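Local coordinates for YfkN protein (Bacillus subtilis subsp. subtilis, PDB 3GVE) that belongs to the calcineurin-like phosphoesterase family of metal-dependent proteins and holds a manganese and a magnesium ion side by side, at residues 88-91 and 92-95; 326-329 and 330-333. All coordinates share one frame; numbering follows the deposited sequence.

Contact 1 of 2, residues 88-91 and 92-95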
loop_
_atom_site.group_PDB
_atom_site.type_symbol
_atom_site.label_atom_id
_atom_site.label_comp_id
_atom_site.label_asym_id
_atom_site.label_seq_id
_atom_site.Cartn_x
_atom_site.Cartn_y
_atom_site.Cartn_z
ATOM N N LYS A 88 -4.169 27.371 10.260
ATOM C CA LYS A 88 -5.123 26.279 10.223
ATOM C C LYS A 88 -4.435 25.101 10.846
ATOM O O LYS A 88 -3.263 24.899 10.640
ATOM C CB LYS A 88 -5.474 25.918 8.790
ATOM C CG LYS A 88 -6.714 26.592 8.260
ATOM C CD LYS A 88 -7.005 26.132 6.840
ATOM C CE LYS A 88 -7.235 27.314 5.908
ATOM N NZ LYS A 88 -8.621 27.404 5.456
ATOM N N THR A 89 -5.176 24.335 11.620
ATOM C CA THR A 89 -4.670 23.071 12.142
ATOM C C THR A 89 -4.746 21.993 11.054
ATOM O O THR A 89 -5.728 21.883 10.354
ATOM C CB THR A 89 -5.515 22.613 13.326
ATOM O OG1 THR A 89 -5.507 23.636 14.322
ATOM C CG2 THR A 89 -4.961 21.324 13.933
ATOM N N HIS A 90 -3.708 21.186 10.915
ATOM C CA HIS A 90 -3.778 20.067 9.974
ATOM C C HIS A 90 -5.016 19.237 10.355
ATOM O O HIS A 90 -5.171 18.875 11.497
ATOM C CB HIS A 90 -2.509 19.221 10.094
ATOM C CG HIS A 90 -2.343 18.218 8.993
ATOM N ND1 HIS A 90 -3.288 17.254 8.720
ATOM C CD2 HIS A 90 -1.353 18.044 8.091
ATOM C CE1 HIS A 90 -2.882 16.523 7.703
ATOM N NE2 HIS A 90 -1.708 16.976 7.306
ATOM N N PRO A 91 -5.884 18.927 9.392
ATOM C CA PRO A 91 -7.117 18.185 9.700
ATOM C C PRO A 91 -6.877 16.845 10.409
ATOM O O PRO A 91 -7.672 16.465 11.235
ATOM C CB PRO A 91 -7.744 17.978 8.319
ATOM C CG PRO A 91 -7.313 19.154 7.569
ATOM C CD PRO A 91 -5.887 19.392 7.994
ATOM N N ILE A 92 -5.785 16.156 10.100
ATOM C CA ILE A 92 -5.475 14.921 10.817
ATOM C C ILE A 92 -5.164 15.217 12.298
ATOM O O ILE A 92 -5.632 14.535 13.198
ATOM C CB ILE A 92 -4.336 14.155 10.139
ATOM C CG1 ILE A 92 -4.843 13.581 8.812
ATOM C CG2 ILE A 92 -3.801 13.061 11.062
ATOM C CD1 ILE A 92 -3.760 12.955 7.963
ATOM N N ILE A 93 -4.376 16.256 12.524
ATOM C CA ILE A 93 -4.087 16.713 13.876
ATOM C C ILE A 93 -5.362 17.144 14.624
ATOM O O ILE A 93 -5.492 16.879 15.801
ATOM C CB ILE A 93 -3.006 17.823 13.878
ATOM C CG1 ILE A 93 -1.679 17.282 13.294
ATOM C CG2 ILE A 93 -2.800 18.403 15.298
ATOM C CD1 ILE A 93 -1.074 16.081 14.073
ATOM N N SER A 94 -6.308 17.781 13.936
ATOM C CA SER A 94 -7.625 18.076 14.586
ATOM C C SER A 94 -8.300 16.845 15.106
ATOM O O SER A 94 -8.905 16.896 16.179
ATOM C CB SER A 94 -8.559 18.791 13.638
ATOM O OG SER A 94 -7.980 19.981 13.130
ATOM N N VAL A 95 -8.220 15.741 14.366
ATOM C CA VAL A 95 -8.798 14.478 14.865
ATOM C C VAL A 95 -8.087 13.987 16.134
ATOM O O VAL A 95 -8.682 13.582 17.116
ATOM C CB VAL A 95 -8.764 13.362 13.779
ATOM C CG1 VAL A 95 -9.214 12.054 14.321
ATOM C CG2 VAL A 95 -9.693 13.775 12.594
#
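The hydrogen bonds start at the imidazole of His90, whose ND1 accepts the backbone N-H of Ile92 at 3.1 Å. The donor lies at the ring edge, 8° out of the ring plane, and the bond bends to 151°. The ring reaches it because CG stands anti to the backbone N (chi1 -168°), which swings the imidazole forward beside the first turn. Two backbone bonds follow: Ser94 N to His90 O at 2.9 Å, and a longer one from Val95 N to Pro91 O at 3.3 Å. Pro91 has no N-H to offer at the first helical position.

Van der Waals contacts flank these bonds. Ile92 runs alongside the imidazole, and its CD1 touches His90 CE1 at 3.7 Å. Ile93 CG1 packs on His90 CB (3.8 Å), while its other branch, CG2, meets Thr89 CG2 at 3.9 Å. That threonine methyl also comes within 3.4 Å of Ser94 OG. Beyond the turn, Ala75 and Ile83 of helix 70-85 and Thr121 of helix 115-123 pack on His90, a buried side chain. This is a helix N-cap made by a histidine ring, with proline as the first residue of helix 91-98.

Contact 2 of 2, residues 326-329 and 330-333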
loop_
_atom_site.group_PDB
_atom_site.type_symbol
_atom_site.label_atom_id
_atom_site.label_comp_id
_atom_site.label_asym_id
_atom_site.label_seq_id
_atom_site.Cartn_x
_atom_site.Cartn_y
_atom_site.Cartn_z
ATOM N N ASN A 326 -17.257 13.393 12.941
ATOM C CA ASN A 326 -17.657 14.789 13.020
ATOM C C ASN A 326 -16.480 15.735 12.767
ATOM O O ASN A 326 -16.607 16.747 12.117
ATOM C CB ASN A 326 -18.288 15.104 14.385
ATOM C CG ASN A 326 -19.696 14.543 14.534
ATOM O OD1 ASN A 326 -20.290 14.086 13.577
ATOM N ND2 ASN A 326 -20.212 14.568 15.742
ATOM N N THR A 327 -15.324 15.376 13.296
ATOM C CA THR A 327 -14.161 16.229 13.192
ATOM C C THR A 327 -13.611 16.283 11.768
ATOM O O THR A 327 -13.288 17.329 11.274
ATOM C CB THR A 327 -13.076 15.773 14.188
ATOM O OG1 THR A 327 -13.632 15.778 15.503
ATOM C CG2 THR A 327 -11.897 16.720 14.173
ATOM N N ILE A 328 -13.540 15.135 11.116
ATOM C CA ILE A 328 -12.913 15.040 9.799
ATOM C C ILE A 328 -13.868 15.179 8.606
ATOM O O ILE A 328 -13.428 15.298 7.508
ATOM C CB ILE A 328 -12.139 13.693 9.667
ATOM C CG1 ILE A 328 -11.049 13.792 8.595
ATOM C CG2 ILE A 328 -13.111 12.539 9.387
ATOM C CD1 ILE A 328 -9.920 14.765 8.946
ATOM N N GLN A 329 -15.171 15.153 8.845
ATOM C CA GLN A 329 -16.159 15.085 7.765
ATOM C C GLN A 329 -15.941 16.074 6.619
ATOM O O GLN A 329 -15.931 15.682 5.470
ATOM C CB GLN A 329 -17.574 15.266 8.316
ATOM C CG GLN A 329 -18.625 15.224 7.247
ATOM C CD GLN A 329 -19.958 14.887 7.823
ATOM O OE1 GLN A 329 -20.180 13.797 8.280
ATOM N NE2 GLN A 329 -20.852 15.852 7.820
ATOM N N GLN A 330 -15.774 17.347 6.945
ATOM C CA GLN A 330 -15.629 18.367 5.895
ATOM C C GLN A 330 -14.382 18.098 5.055
ATOM O O GLN A 330 -14.410 18.176 3.857
ATOM C CB GLN A 330 -15.594 19.788 6.460
ATOM C CG GLN A 330 -15.739 20.862 5.369
ATOM C CD GLN A 330 -16.950 20.604 4.470
ATOM O OE1 GLN A 330 -18.075 20.580 4.943
ATOM N NE2 GLN A 330 -16.709 20.364 3.182
ATOM N N THR A 331 -13.287 17.776 5.725
ATOM C CA THR A 331 -12.044 17.457 5.025
ATOM C C THR A 331 -12.200 16.215 4.147
ATOM O O THR A 331 -11.727 16.164 3.039
ATOM C CB THR A 331 -10.897 17.215 6.024
ATOM O OG1 THR A 331 -10.708 18.384 6.820
ATOM C CG2 THR A 331 -9.596 16.889 5.287
ATOM N N HIS A 332 -12.857 15.211 4.693
ATOM C CA HIS A 332 -13.149 13.995 3.953
ATOM C C HIS A 332 -13.969 14.295 2.693
ATOM O O HIS A 332 -13.644 13.829 1.627
ATOM C CB HIS A 332 -13.855 13.009 4.875
ATOM C CG HIS A 332 -14.373 11.792 4.178
ATOM N ND1 HIS A 332 -13.554 10.851 3.592
ATOM C CD2 HIS A 332 -15.638 11.377 3.963
ATOM C CE1 HIS A 332 -14.297 9.901 3.061
ATOM N NE2 HIS A 332 -15.563 10.195 3.276
ATOM N N GLN A 333 -15.007 15.112 2.835
ATOM C CA GLN A 333 -15.831 15.486 1.673
ATOM C C GLN A 333 -15.047 16.311 0.662
ATOM O O GLN A 333 -15.198 16.119 -0.528
ATOM C CB GLN A 333 -17.115 16.186 2.110
ATOM C CG GLN A 333 -18.020 15.232 2.864
ATOM C CD GLN A 333 -19.300 15.851 3.317
ATOM O OE1 GLN A 333 -19.634 16.955 2.925
ATOM N NE2 GLN A 333 -20.031 15.133 4.137
HETATM O O HOH W 1 -16.065 18.374 9.741
HETATM O O HOH W 2 -12.814 18.412 8.636
HETATM O O HOH W 3 -19.447 18.645 6.633
#
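Within helix 322-340 the i to i+4 bonds from His332 N to Ile328 O (2.9 Å, 169° at the hydrogen) and from Gln333 N to Gln329 O (2.8 Å) are nearly straight, whereas the N-H groups of Gln330 and Thr331 have no bond to the turn before. This is a kinked, hydrated alpha-helix. One water accepts from Gln330 N and donates to Asn326 O; a second joins Thr331 N to Thr327 O in the same way, so each replaces a missing helical bond.

On the side facing helix 91-98, Ile328 CD1 meets Thr331 CB at 3.9 Å, the two side chains lying aslant. With the isoleucine CG1 anti to the backbone N (chi1 -157°) and a bend at chi2, CD1 comes alongside Thr331. His332 CB rests against Gln329 O, and its ring leaves the helix to bond Tyr29 OH through ND1 and to meet Tyr27 edge-to-face. On the exposed side Gln329 and Gln333 run alongside each other with amide planes 13° apart, and Gln333 NE2 approaches Gln329 CG at 3.4 Å. Gln330 NE2 bonds Asn334 OD1, while a third water donates to Gln330 OE1 at 2.9 Å and accepts a weak bond from Gln329 NE2 at 3.3 Å.

Contacts 1 and 2, whose centres lie 10 Å apart, meet where helix 91-98 packs on helix 322-340. Pro91 CB reaches Thr331 OG1 at 3.3 Å, and Ile328 CD1 touches both Pro91 O at 3.6 Å and Val95 CG2 at 3.8 Å. A further touch joins Ser94 O to Thr327 CG2, also at 3.6 Å. The proline that opens the first helix therefore packs beside the kink of the second. Leu71 of helix 70-85 touches Ile92 of contact 1 and both Ile328 and Thr331 of contact 2. Neither contact supplies a metal ligand: the Ile92 side chain is about 13 Å from the manganese ion, which is held by Asp19, His21, Asp64 and His251.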